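Long-range contacts in DNA polymerase sliding clamp 3 (Sulfolobus tokodaii, PDB 3AIZ), which forms part of a ring that encircles DNA and acts as a moving platform tethering DNA polymerase and other proteins during replication: residues R2-D7 with S86-T91; I14-E19 with D73-L78; D23-D28 with V69-F74; R37-S42 with S117-P122; A134-F139 with D213-A218. All blocks are in the same frame, centred on the assembly; numbering follows the deposited sequence.

How the interactions relate
Interactions 1, 2 and 3 lie in the N-terminal PCNA domain. Interactions 2 and 3 lie closest, with centres about 8 Å apart, and share D73 and F74 of helix 71-78; the centres of interactions 1 and 2 are about 15 Å apart, L87 and L89 packing on L78 and F74 of that same helix. Interaction 4, its centre about 13 Å from that of interaction 3, lies on the next strand of the nine-stranded sheet and brings in the connector between the domains. Interaction 5 comes last along the chain, in the C-terminal domain, its centre about 22 to 27 Å from theirs, yet reaches the same sheet, which therefore runs through both halves of the subunit.

Interaction 1: residues R2-D7 with S86-T91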
# COMPACT_ATOMS: atom_id res chain seq x y z
N ARG C 2 -3.06 40.55 29.03
CA ARG C 2 -4.13 39.75 28.44
C ARG C 2 -4.13 39.87 26.92
O ARG C 2 -4.31 40.96 26.38
CB ARG C 2 -5.48 40.15 29.02
CG ARG C 2 -6.64 39.29 28.55
CD ARG C 2 -7.95 39.71 29.21
NE ARG C 2 -9.07 38.88 28.80
CZ ARG C 2 -9.82 39.11 27.72
NH1 ARG C 2 -10.82 38.30 27.42
NH2 ARG C 2 -9.56 40.16 26.95
N VAL C 3 -3.95 38.75 26.24
CA VAL C 3 -3.85 38.73 24.78
C VAL C 3 -4.78 37.69 24.17
O VAL C 3 -5.01 36.63 24.76
CB VAL C 3 -2.40 38.45 24.34
CG1 VAL C 3 -2.32 38.26 22.84
CG2 VAL C 3 -1.48 39.58 24.78
N LYS C 4 -5.32 37.99 23.00
CA LYS C 4 -6.25 37.09 22.32
C LYS C 4 -5.86 36.83 20.87
O LYS C 4 -5.66 37.76 20.09
CB LYS C 4 -7.68 37.64 22.38
CG LYS C 4 -8.69 36.81 21.61
CD LYS C 4 -10.07 37.46 21.62
CE LYS C 4 -11.08 36.62 20.85
NZ LYS C 4 -12.43 37.25 20.86
N VAL C 5 -5.76 35.55 20.51
CA VAL C 5 -5.44 35.15 19.15
C VAL C 5 -6.65 34.49 18.50
O VAL C 5 -7.32 33.67 19.12
CB VAL C 5 -4.27 34.15 19.12
CG1 VAL C 5 -4.02 33.66 17.70
CG2 VAL C 5 -3.01 34.79 19.69
N ILE C 6 -6.91 34.83 17.24
CA ILE C 6 -8.03 34.23 16.52
C ILE C 6 -7.62 32.93 15.83
O ILE C 6 -8.12 31.86 16.17
CB ILE C 6 -8.65 35.20 15.50
CG1 ILE C 6 -9.30 36.38 16.22
CG2 ILE C 6 -9.67 34.48 14.63
CD1 ILE C 6 -9.97 37.37 15.30
N ASP C 7 -6.72 33.03 14.86
CA ASP C 7 -6.22 31.84 14.17
C ASP C 7 -5.18 31.13 15.03
O ASP C 7 -3.99 31.15 14.73
CB ASP C 7 -5.61 32.22 12.81
CG ASP C 7 -5.24 31.00 11.98
OD1 ASP C 7 -5.40 29.86 12.48
OD2 ASP C 7 -4.78 31.18 10.84
N SER C 86 -10.50 30.06 19.53
CA SER C 86 -9.82 31.31 19.84
C SER C 86 -8.95 31.10 21.07
O SER C 86 -9.33 30.36 21.98
CB SER C 86 -10.83 32.44 20.07
OG SER C 86 -11.71 32.13 21.13
N LEU C 87 -7.79 31.75 21.10
CA LEU C 87 -6.85 31.54 22.19
C LEU C 87 -6.66 32.78 23.05
O LEU C 87 -6.70 33.90 22.55
CB LEU C 87 -5.50 31.06 21.64
CG LEU C 87 -4.43 30.67 22.65
CD1 LEU C 87 -3.73 29.39 22.21
CD2 LEU C 87 -3.43 31.79 22.86
N TYR C 88 -6.47 32.57 24.35
CA TYR C 88 -6.25 33.67 25.29
C TYR C 88 -5.02 33.39 26.15
O TYR C 88 -4.87 32.31 26.71
CB TYR C 88 -7.47 33.87 26.19
CG TYR C 88 -8.72 34.33 25.47
CD1 TYR C 88 -9.61 33.41 24.93
CD2 TYR C 88 -9.01 35.68 25.33
CE1 TYR C 88 -10.76 33.82 24.27
CE2 TYR C 88 -10.16 36.10 24.68
CZ TYR C 88 -11.03 35.17 24.15
OH TYR C 88 -12.17 35.58 23.49
N LEU C 89 -4.14 34.39 26.25
CA LEU C 89 -2.98 34.29 27.13
C LEU C 89 -3.10 35.34 28.22
O LEU C 89 -3.53 36.46 27.96
CB LEU C 89 -1.69 34.49 26.33
CG LEU C 89 -1.43 33.47 25.22
CD1 LEU C 89 -0.23 33.88 24.38
CD2 LEU C 89 -1.22 32.08 25.81
N GLU C 90 -2.72 34.97 29.44
CA GLU C 90 -2.92 35.86 30.58
C GLU C 90 -2.02 35.48 31.75
O GLU C 90 -1.44 34.40 31.78
CB GLU C 90 -4.39 35.85 31.00
CG GLU C 90 -4.81 36.99 31.91
CD GLU C 90 -6.31 37.07 32.08
OE1 GLU C 90 -7.03 36.26 31.45
OE2 GLU C 90 -6.78 37.94 32.84
N THR C 91 -1.91 36.38 32.72
CA THR C 91 -1.12 36.13 33.92
C THR C 91 -1.99 36.23 35.17
O THR C 91 -2.68 37.23 35.38
CB THR C 91 0.05 37.12 34.05
OG1 THR C 91 0.90 37.03 32.90
CG2 THR C 91 0.87 36.82 35.30
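K4 and Y88 lie side by side on one face of an antiparallel sheet, where strand 2-5 pairs with strand 86-91 in the N-terminal PCNA domain; the axes of the two short strands come within 4.6 Å, their N-to-C directions 163° apart. The register is fixed by two hydrogen-bonded pairs, V3 with L89 and V5 with L87, each closed by two N-H...O bonds, such as V3 N to L89 O at 2.9 Å. Between them falls the non-hydrogen-bonded pair K4-Y88. With chi1 at -65° the root of the Y88 ring, CG, sits beside its backbone N, and the extended lysine runs alongside the ring in the same direction, its methylenes passing the CE2 side with K4 CD 3.3 Å from Y88 CE2. R2, also extended as far as NE, brings NH1 to 3.6 Å from Y88 CE2; guanidinium and ring planes differ by 39°, too much for a flat stack. R2 NH2 is spoken for by a salt bridge to E58 on the adjacent strand 58-60, while E90 OE1 sits near the guanidinium plane but 4.2 Å from R2 NE, beyond salt-bridge range. The other face is apolar and buried: V3, V5, L87 and L89 point there, the two leucines packing on helix 71-78. Across the strands on that face, V5 CB stands 4.2 Å from L87 CB.

Interaction 2: residues I14-E19 with D73-L78. With SO4 (sulfate ion), chain G.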
# COMPACT_ATOMS: atom_id res chain seq x y z
N ILE C 14 4.04 27.95 15.52
CA ILE C 14 5.22 28.76 15.82
C ILE C 14 5.99 28.14 16.98
O ILE C 14 7.22 28.13 16.99
CB ILE C 14 4.84 30.21 16.19
CG1 ILE C 14 4.08 30.88 15.05
CG2 ILE C 14 6.08 31.01 16.55
CD1 ILE C 14 3.66 32.30 15.36
N PHE C 15 5.25 27.62 17.95
CA PHE C 15 5.83 27.05 19.16
C PHE C 15 6.20 25.59 18.97
O PHE C 15 7.08 25.06 19.65
CB PHE C 15 4.88 27.23 20.34
CG PHE C 15 4.57 28.67 20.64
CD1 PHE C 15 3.60 29.34 19.92
CD2 PHE C 15 5.25 29.34 21.64
CE1 PHE C 15 3.32 30.67 20.19
CE2 PHE C 15 4.96 30.67 21.91
CZ PHE C 15 4.00 31.33 21.19
N ARG C 16 5.52 24.93 18.04
CA ARG C 16 5.85 23.55 17.70
C ARG C 16 7.17 23.51 16.93
O ARG C 16 7.93 22.55 17.02
CB ARG C 16 4.73 22.91 16.88
CG ARG C 16 3.37 22.96 17.58
CD ARG C 16 2.28 22.36 16.72
NE ARG C 16 2.52 20.95 16.43
CZ ARG C 16 1.68 20.17 15.77
NH1 ARG C 16 0.53 20.66 15.32
NH2 ARG C 16 1.98 18.90 15.55
N THR C 17 7.44 24.58 16.18
CA THR C 17 8.72 24.72 15.49
C THR C 17 9.84 24.89 16.52
O THR C 17 10.89 24.26 16.41
CB THR C 17 8.73 25.95 14.55
OG1 THR C 17 7.77 25.77 13.51
CG2 THR C 17 10.11 26.12 13.93
N LEU C 18 9.60 25.74 17.51
CA LEU C 18 10.59 26.03 18.53
C LEU C 18 10.98 24.79 19.34
O LEU C 18 12.10 24.69 19.83
CB LEU C 18 10.10 27.14 19.46
CG LEU C 18 9.92 28.52 18.84
CD1 LEU C 18 9.35 29.50 19.85
CD2 LEU C 18 11.24 29.04 18.29
N GLU C 19 10.04 23.86 19.49
CA GLU C 19 10.31 22.63 20.22
C GLU C 19 11.52 21.90 19.65
O GLU C 19 12.25 21.22 20.37
CB GLU C 19 9.10 21.70 20.19
CG GLU C 19 8.03 22.02 21.22
CD GLU C 19 6.88 21.02 21.19
OE1 GLU C 19 6.47 20.62 20.08
OE2 GLU C 19 6.40 20.64 22.27
N ASP C 73 4.98 21.41 27.63
CA ASP C 73 3.67 21.48 28.25
C ASP C 73 2.80 22.52 27.55
O ASP C 73 1.61 22.30 27.32
CB ASP C 73 3.79 21.82 29.73
CG ASP C 73 4.51 20.75 30.51
OD1 ASP C 73 4.49 19.58 30.07
OD2 ASP C 73 5.10 21.07 31.57
N PHE C 74 3.41 23.65 27.21
CA PHE C 74 2.71 24.74 26.54
C PHE C 74 2.26 24.32 25.15
O PHE C 74 1.20 24.73 24.67
CB PHE C 74 3.60 25.98 26.47
CG PHE C 74 2.93 27.17 25.85
CD1 PHE C 74 1.87 27.79 26.49
CD2 PHE C 74 3.36 27.68 24.64
CE1 PHE C 74 1.25 28.89 25.93
CE2 PHE C 74 2.75 28.78 24.08
CZ PHE C 74 1.69 29.39 24.72
N THR C 75 3.07 23.50 24.49
CA THR C 75 2.76 23.02 23.15
C THR C 75 1.78 21.84 23.21
O THR C 75 0.99 21.64 22.28
CB THR C 75 4.03 22.61 22.39
OG1 THR C 75 4.87 23.76 22.21
CG2 THR C 75 3.68 22.04 21.02
N ASP C 76 1.83 21.08 24.30
CA ASP C 76 0.90 19.97 24.49
C ASP C 76 -0.55 20.44 24.50
O ASP C 76 -1.44 19.72 24.04
CB ASP C 76 1.22 19.20 25.78
CG ASP C 76 2.28 18.13 25.58
OD1 ASP C 76 2.59 17.81 24.42
OD2 ASP C 76 2.79 17.60 26.59
N VAL C 77 -0.79 21.64 25.02
CA VAL C 77 -2.14 22.18 25.07
C VAL C 77 -2.46 22.95 23.80
O VAL C 77 -3.62 23.11 23.44
CB VAL C 77 -2.36 23.10 26.29
CG1 VAL C 77 -1.92 22.40 27.57
CG2 VAL C 77 -1.61 24.41 26.12
N LEU C 78 -1.42 23.43 23.12
CA LEU C 78 -1.59 24.14 21.86
C LEU C 78 -1.99 23.18 20.74
O LEU C 78 -2.69 23.56 19.80
CB LEU C 78 -0.32 24.90 21.48
CG LEU C 78 0.02 26.14 22.31
CD1 LEU C 78 1.33 26.75 21.84
CD2 LEU C 78 -1.10 27.16 22.24
S SO4 G . 5.27 17.83 16.46
O1 SO4 G . 6.68 18.14 16.22
O2 SO4 G . 4.71 18.82 17.38
O3 SO4 G . 4.54 17.86 15.20
O4 SO4 G . 5.16 16.50 17.06
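F15 CG stands anti to its carbonyl carbon (chi1 -60°) and F74 CG anti to its backbone N (chi1 -177°), and from these positions the two rings meet between helix 8-18 and helix 71-78. The pair is T-shaped: the planes stand 73° apart, the centroids 5.1 Å, and the edge of F74 is turned to a face of F15. F74 CE2 is the atom that touches, 3.5 Å above the F15 plane and displaced from the ring centre toward the rim. Beside this pair L78 fills in, its CD1 lying 3.9 Å from F15 CB, while F11 on the turn before meets F15 at an inclined angle. The axes of the short helical segments come within 9.7 Å.

Nearer the surface the character changes. R16 crosses T75 at about a right angle, with R16 CG 3.6 Å from T75 CG2. E19 and T75 reach for one another tip to tip, E19 OE2 lying 3.1 Å from T75 CB. The hydroxyl of T75 is hydrogen-bonded to L71 O one turn back in its own helix. The bend of R16 at chi3 accompanies a grip on a sulfate ion, probably from the crystallisation liquor: hydrogen bonds run from R16 NE to sulfate O2 at 3.2 Å and from R16 NH2 to sulfate O3 at 2.8 Å, with a weak one from R16 NH2 to sulfate O2. In PCNA rings the helices line the central channel, so an arginine holding a tetrahedral anion is consistent with a surface suited to DNA phosphates.

Interaction 3: residues D23-D28 with V69-F74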
# COMPACT_ATOMS: atom_id res chain seq x y z
N ASP C 23 14.05 23.95 24.83
CA ASP C 23 13.16 23.32 25.80
C ASP C 23 12.29 24.35 26.52
O ASP C 23 11.08 24.15 26.68
CB ASP C 23 13.96 22.52 26.82
CG ASP C 23 14.62 21.30 26.21
OD1 ASP C 23 14.18 20.85 25.12
OD2 ASP C 23 15.58 20.78 26.81
N GLU C 24 12.91 25.43 26.97
CA GLU C 24 12.20 26.50 27.66
C GLU C 24 12.23 27.77 26.83
O GLU C 24 13.27 28.15 26.29
CB GLU C 24 12.81 26.75 29.04
CG GLU C 24 12.30 28.00 29.75
CD GLU C 24 13.07 29.26 29.37
OE1 GLU C 24 14.30 29.18 29.18
OE2 GLU C 24 12.43 30.33 29.27
N ILE C 25 11.09 28.44 26.72
CA ILE C 25 11.04 29.73 26.04
C ILE C 25 10.58 30.82 27.00
O ILE C 25 9.93 30.55 28.00
CB ILE C 25 10.11 29.71 24.81
CG1 ILE C 25 8.64 29.69 25.25
CG2 ILE C 25 10.42 28.51 23.92
CD1 ILE C 25 7.68 29.88 24.10
N THR C 26 10.94 32.06 26.68
CA THR C 26 10.58 33.19 27.50
C THR C 26 9.67 34.14 26.73
O THR C 26 10.15 34.96 25.94
CB THR C 26 11.82 33.96 27.98
OG1 THR C 26 12.68 33.08 28.71
CG2 THR C 26 11.42 35.13 28.86
N LEU C 27 8.37 34.02 26.95
CA LEU C 27 7.41 34.93 26.35
C LEU C 27 7.60 36.33 26.93
O LEU C 27 7.29 36.57 28.10
CB LEU C 27 5.98 34.45 26.59
CG LEU C 27 5.65 33.05 26.06
CD1 LEU C 27 4.26 32.62 26.51
CD2 LEU C 27 5.75 33.02 24.54
N ASP C 28 8.11 37.24 26.11
CA ASP C 28 8.39 38.60 26.55
C ASP C 28 7.38 39.58 25.97
O ASP C 28 7.56 40.08 24.86
CB ASP C 28 9.81 39.00 26.16
CG ASP C 28 10.17 40.40 26.61
OD1 ASP C 28 9.37 41.02 27.35
OD2 ASP C 28 11.25 40.89 26.22
N VAL C 69 8.30 29.51 30.32
CA VAL C 69 7.48 28.32 30.49
C VAL C 69 8.05 27.14 29.70
O VAL C 69 8.53 27.31 28.58
CB VAL C 69 6.03 28.57 30.05
CG1 VAL C 69 5.98 28.98 28.58
CG2 VAL C 69 5.17 27.34 30.29
N LYS C 70 8.01 25.95 30.30
CA LYS C 70 8.44 24.74 29.61
C LYS C 70 7.64 24.58 28.32
O LYS C 70 6.42 24.45 28.34
CB LYS C 70 8.25 23.52 30.50
CG LYS C 70 8.72 22.21 29.88
CD LYS C 70 8.38 21.02 30.76
CE LYS C 70 8.81 19.72 30.10
NZ LYS C 70 8.37 18.53 30.89
N LEU C 71 8.35 24.60 27.19
CA LEU C 71 7.70 24.62 25.88
C LEU C 71 6.85 23.37 25.60
O LEU C 71 5.83 23.45 24.93
CB LEU C 71 8.74 24.82 24.78
CG LEU C 71 8.20 25.17 23.39
CD1 LEU C 71 7.36 26.43 23.44
CD2 LEU C 71 9.34 25.32 22.40
N GLU C 72 7.29 22.22 26.11
CA GLU C 72 6.58 20.97 25.85
C GLU C 72 5.15 20.99 26.38
O GLU C 72 4.21 20.62 25.67
CB GLU C 72 7.34 19.78 26.46
CG GLU C 72 6.67 18.44 26.22
CD GLU C 72 7.34 17.31 26.97
OE1 GLU C 72 8.44 17.53 27.53
OE2 GLU C 72 6.77 16.19 27.01
N ASP C 73 4.98 21.41 27.63
CA ASP C 73 3.67 21.48 28.25
C ASP C 73 2.80 22.52 27.55
O ASP C 73 1.61 22.30 27.32
CB ASP C 73 3.79 21.82 29.73
CG ASP C 73 4.51 20.75 30.51
OD1 ASP C 73 4.49 19.58 30.07
OD2 ASP C 73 5.10 21.07 31.57
N PHE C 74 3.41 23.65 27.21
CA PHE C 74 2.71 24.74 26.54
C PHE C 74 2.26 24.32 25.15
O PHE C 74 1.20 24.73 24.67
CB PHE C 74 3.60 25.98 26.47
CG PHE C 74 2.93 27.17 25.85
CD1 PHE C 74 1.87 27.79 26.49
CD2 PHE C 74 3.36 27.68 24.64
CE1 PHE C 74 1.25 28.89 25.93
CE2 PHE C 74 2.75 28.78 24.08
CZ PHE C 74 1.69 29.39 24.72
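An antiparallel pairing of E24 with K70 and I25 with V69 holds strand 65-70, outermost in its sheet within this chain, against strand 24-29 just where the former gives way to helix 71-78. V69 N donates to I25 O at 3.0 Å, with the donor nearly along the C=O axis; the return bond from I25 N to V69 O is weak, at 3.4 Å. One step further the pairing passes into the helix: K70 occupies the N-cap position, and L71 N bonds to D23 O at 2.8 Å, with an N-H...O angle of 156°.

This strand-into-helix passage belongs to the PCNA domain, in which helices pack on the sheets, and its apolar side shows how. I25 CG1 lies between the backbone N and the carbonyl carbon (chi1 74°), and the CD1 beyond it comes 3.5 Å from L71 CD1; F15 and L18 of helix 8-18 also touch L71. Further along, L27 CD1 approaches F74 CZ at 4.5 Å. On the outward face E24 bends at chi2, and its OE2 accepts the T26 hydroxyl through the syn lone pair at 2.8 Å. K70 NZ and E72 OE1, 3.5 Å apart, form a salt bridge.

Interaction 4: residues R37-S42 with S117-P122; sequences RGIDPS and SEIETP. With SO4 (sulfate ion), chain H.
I119 and R37 slide past each other in opposite directions, with R37 CG 3.8 Å from I119 CB. I119 CG1 is anti to its carbonyl carbon (chi1 -61°) and lies 4.0 Å from G38 CA; the CD1 beyond it reaches the carbonyl oxygen of R37. I39 crosses I119 obliquely, its CG2 4.1 Å from I119 CG2. The R37 chain turns at chi3 (-60°), which sets NE to one side, and the edge of the guanidinium faces I119 O nearly in plane. R37 NH1 comes within 3.1 Å of T121 OG1, but the angle is poor and the pair does not count as a hydrogen bond.

Segment 117-122 has no regular secondary structure and lies in the long interdomain connecting loop of PCNA, which here runs over strand 33-39. In PCNA relatives this loop borders the groove that receives the peptide motifs of partner proteins, and the same use is likely here.

Outside that first shell, D48 on strand 45-52 binds R37 NH2 in a salt bridge and holds the charged end of the arginine. F46 of the same strand touches R37, I119 and P122. Past the end of strand 33-39, a sulfate ion, probably from the crystallisation liquor, accepts bonds at O3 from S42 N (3.1 Å) and S42 OG (2.8 Å), and is bonded to Y201 OH as well.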
# COMPACT_ATOMS: atom_id res chain seq x y z
N ARG C 37 12.70 34.95 22.08
CA ARG C 37 14.10 34.82 21.71
C ARG C 37 14.74 33.64 22.42
O ARG C 37 14.68 33.54 23.64
CB ARG C 37 14.84 36.11 22.03
CG ARG C 37 16.33 36.06 21.78
CD ARG C 37 16.95 37.44 21.95
NE ARG C 37 16.38 38.41 21.03
CZ ARG C 37 16.80 39.66 20.91
NH1 ARG C 37 17.81 40.10 21.66
NH2 ARG C 37 16.22 40.48 20.04
N GLY C 38 15.35 32.75 21.65
CA GLY C 38 16.00 31.58 22.21
C GLY C 38 17.22 31.15 21.42
O GLY C 38 17.50 31.69 20.35
N ILE C 39 17.95 30.17 21.94
CA ILE C 39 19.13 29.65 21.27
C ILE C 39 19.35 28.18 21.64
O ILE C 39 19.41 27.83 22.82
CB ILE C 39 20.39 30.48 21.61
CG1 ILE C 39 21.61 29.94 20.87
CG2 ILE C 39 20.63 30.50 23.11
CD1 ILE C 39 22.88 30.71 21.15
N ASP C 40 19.45 27.33 20.63
CA ASP C 40 19.59 25.89 20.85
C ASP C 40 20.86 25.56 21.64
O ASP C 40 21.80 26.35 21.66
CB ASP C 40 19.55 25.13 19.53
CG ASP C 40 20.62 25.59 18.55
OD1 ASP C 40 21.43 26.46 18.92
OD2 ASP C 40 20.65 25.07 17.42
N PRO C 41 20.87 24.39 22.30
CA PRO C 41 22.00 23.96 23.14
C PRO C 41 23.34 23.99 22.41
O PRO C 41 24.35 24.33 23.02
CB PRO C 41 21.62 22.53 23.51
CG PRO C 41 20.14 22.51 23.46
CD PRO C 41 19.76 23.42 22.33
N SER C 42 23.34 23.64 21.13
CA SER C 42 24.58 23.63 20.35
C SER C 42 25.01 25.04 19.98
O SER C 42 26.10 25.25 19.46
CB SER C 42 24.41 22.79 19.08
OG SER C 42 23.56 23.45 18.15
N SER C 117 16.30 32.40 31.23
CA SER C 117 17.59 32.99 30.88
C SER C 117 17.41 34.17 29.93
O SER C 117 16.42 34.25 29.21
CB SER C 117 18.49 31.94 30.23
OG SER C 117 18.73 30.86 31.11
N GLU C 118 18.37 35.08 29.95
CA GLU C 118 18.41 36.17 28.99
C GLU C 118 19.30 35.78 27.83
O GLU C 118 20.44 35.35 28.03
CB GLU C 118 18.93 37.45 29.65
CG GLU C 118 18.04 37.99 30.76
CD GLU C 118 18.61 39.24 31.41
OE1 GLU C 118 19.73 39.64 31.04
OE2 GLU C 118 17.93 39.82 32.28
N ILE C 119 18.79 35.92 26.61
CA ILE C 119 19.55 35.54 25.43
C ILE C 119 20.17 36.76 24.75
O ILE C 119 19.47 37.65 24.28
CB ILE C 119 18.69 34.76 24.41
CG1 ILE C 119 18.15 33.47 25.02
CG2 ILE C 119 19.49 34.45 23.16
CD1 ILE C 119 16.96 33.66 25.94
N GLU C 120 21.50 36.79 24.72
CA GLU C 120 22.24 37.89 24.10
C GLU C 120 22.33 37.70 22.59
O GLU C 120 22.56 36.59 22.11
CB GLU C 120 23.64 37.98 24.71
CG GLU C 120 24.54 39.02 24.05
CD GLU C 120 25.91 39.08 24.68
OE1 GLU C 120 26.07 38.57 25.82
OE2 GLU C 120 26.84 39.63 24.05
N THR C 121 22.14 38.79 21.85
CA THR C 121 22.24 38.76 20.40
C THR C 121 23.65 38.37 19.95
O THR C 121 24.62 39.03 20.31
CB THR C 121 21.86 40.11 19.77
OG1 THR C 121 20.46 40.36 19.98
CG2 THR C 121 22.15 40.11 18.28
N PRO C 122 23.75 37.30 19.15
CA PRO C 122 25.03 36.72 18.72
C PRO C 122 25.78 37.58 17.71
O PRO C 122 27.01 37.60 17.73
CB PRO C 122 24.61 35.40 18.05
CG PRO C 122 23.20 35.15 18.50
CD PRO C 122 22.60 36.51 18.67
S SO4 H . 20.97 21.02 19.21
O1 SO4 H . 21.73 20.44 18.10
O2 SO4 H . 21.41 20.42 20.47
O3 SO4 H . 21.18 22.46 19.26
O4 SO4 H . 19.54 20.75 19.02

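Interaction 5: residues A134-F139 with D213-A218; sequences ALTVTF and DTVEIA
A134 and V215 form an antiparallel hydrogen-bonded pair, with A134 N to V215 O at 3.0 Å and V215 N to A134 O at 2.8 Å, the second nearly straight with an N-H...O angle of 173°. The next pair, L135 with T214, is non-hydrogen-bonded, its CA atoms 4.5 Å apart. There strand 130-135 ends: L135 takes the N-cap position, F139 N bonds back to L135 O, and T136 N donates to D213 O at 3.0 Å, tilted 34° from the carbonyl plane. The residue just before the partner strand thus accepts the first helical N-H.

The side chains follow this turn. V215 CG1 sits between its backbone N and carbonyl carbon (chi1 54°), where it lies 3.6 Å from F139 CB; valine and phenylalanine cross at about a right angle. F139 then meets I217 tip to tip, with F139 CE1 3.4 Å from I217 CD1, both on the buried side, and L227 and Y229 of strand 223-231 also touch the ring. Hydroxyls are satisfied from outside the pair: T136 OG1 is bonded to S212 OG, and T214 OG1 to N230 OD1.

A strand that bends straight into a helix while the residue just before the neighbouring strand accepts the N-H of the first helical residue recurs in the N-terminal half, where segment 69-74 meets segment 23-28. This repetition marks the PCNA fold, with its two similar domains per subunit.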
# COMPACT_ATOMS: atom_id res chain seq x y z
N ALA C 134 10.56 33.90 -1.05
CA ALA C 134 9.81 32.77 -1.61
C ALA C 134 8.59 32.45 -0.76
O ALA C 134 8.51 32.84 0.40
CB ALA C 134 10.71 31.55 -1.72
N LEU C 135 7.64 31.74 -1.36
CA LEU C 135 6.47 31.26 -0.62
C LEU C 135 6.91 30.28 0.46
O LEU C 135 7.65 29.33 0.19
CB LEU C 135 5.49 30.56 -1.56
CG LEU C 135 4.47 31.44 -2.29
CD1 LEU C 135 3.55 30.56 -3.12
CD2 LEU C 135 3.68 32.28 -1.31
N THR C 136 6.46 30.52 1.68
CA THR C 136 6.80 29.64 2.79
C THR C 136 6.38 28.21 2.48
O THR C 136 7.11 27.26 2.78
CB THR C 136 6.14 30.10 4.10
OG1 THR C 136 6.58 31.43 4.42
CG2 THR C 136 6.52 29.16 5.24
N VAL C 137 5.22 28.05 1.87
CA VAL C 137 4.73 26.73 1.49
C VAL C 137 5.66 26.07 0.48
O VAL C 137 6.04 24.91 0.64
CB VAL C 137 3.29 26.79 0.94
CG1 VAL C 137 3.16 27.90 -0.10
CG2 VAL C 137 2.89 25.45 0.35
N THR C 138 6.03 26.82 -0.56
CA THR C 138 6.94 26.30 -1.57
C THR C 138 8.29 25.93 -0.96
O THR C 138 8.86 24.89 -1.28
CB THR C 138 7.17 27.33 -2.69
OG1 THR C 138 5.92 27.70 -3.28
CG2 THR C 138 8.08 26.76 -3.77
N PHE C 139 8.78 26.79 -0.08
CA PHE C 139 10.09 26.58 0.54
C PHE C 139 10.09 25.41 1.51
O PHE C 139 10.97 24.55 1.45
CB PHE C 139 10.56 27.85 1.25
CG PHE C 139 11.87 27.69 1.97
CD1 PHE C 139 13.06 27.61 1.27
CD2 PHE C 139 11.91 27.61 3.35
CE1 PHE C 139 14.26 27.46 1.93
CE2 PHE C 139 13.11 27.46 4.02
CZ PHE C 139 14.29 27.38 3.30
N ASP C 213 3.47 33.28 5.66
CA ASP C 213 3.07 33.42 4.26
C ASP C 213 4.27 33.34 3.32
O ASP C 213 4.32 32.47 2.45
CB ASP C 213 2.30 34.73 4.05
CG ASP C 213 2.94 35.91 4.77
OD1 ASP C 213 3.94 36.47 4.26
OD2 ASP C 213 2.43 36.29 5.85
N THR C 214 5.23 34.24 3.51
CA THR C 214 6.45 34.24 2.71
C THR C 214 7.68 34.11 3.60
O THR C 214 7.64 34.44 4.79
CB THR C 214 6.57 35.52 1.86
OG1 THR C 214 6.70 36.67 2.72
CG2 THR C 214 5.34 35.70 0.97
N VAL C 215 8.77 33.62 3.03
CA VAL C 215 10.01 33.44 3.77
C VAL C 215 11.19 34.08 3.05
O VAL C 215 11.35 33.92 1.84
CB VAL C 215 10.31 31.94 4.01
CG1 VAL C 215 10.29 31.18 2.69
CG2 VAL C 215 11.64 31.77 4.72
N GLU C 216 12.00 34.82 3.80
CA GLU C 216 13.17 35.47 3.23
C GLU C 216 14.44 34.71 3.57
O GLU C 216 14.73 34.47 4.74
CB GLU C 216 13.27 36.93 3.70
CG GLU C 216 12.07 37.77 3.29
CD GLU C 216 12.14 39.19 3.83
OE1 GLU C 216 13.26 39.74 3.93
OE2 GLU C 216 11.07 39.76 4.14
N ILE C 217 15.19 34.32 2.54
CA ILE C 217 16.41 33.54 2.70
C ILE C 217 17.63 34.40 2.41
O ILE C 217 17.76 34.95 1.32
CB ILE C 217 16.42 32.34 1.74
CG1 ILE C 217 15.07 31.62 1.77
CG2 ILE C 217 17.56 31.39 2.09
CD1 ILE C 217 14.91 30.58 0.68
N ALA C 218 18.52 34.52 3.39
CA ALA C 218 19.74 35.31 3.23
C ALA C 218 20.94 34.57 3.80
O ALA C 218 20.85 33.93 4.85
CB ALA C 218 19.58 36.66 3.91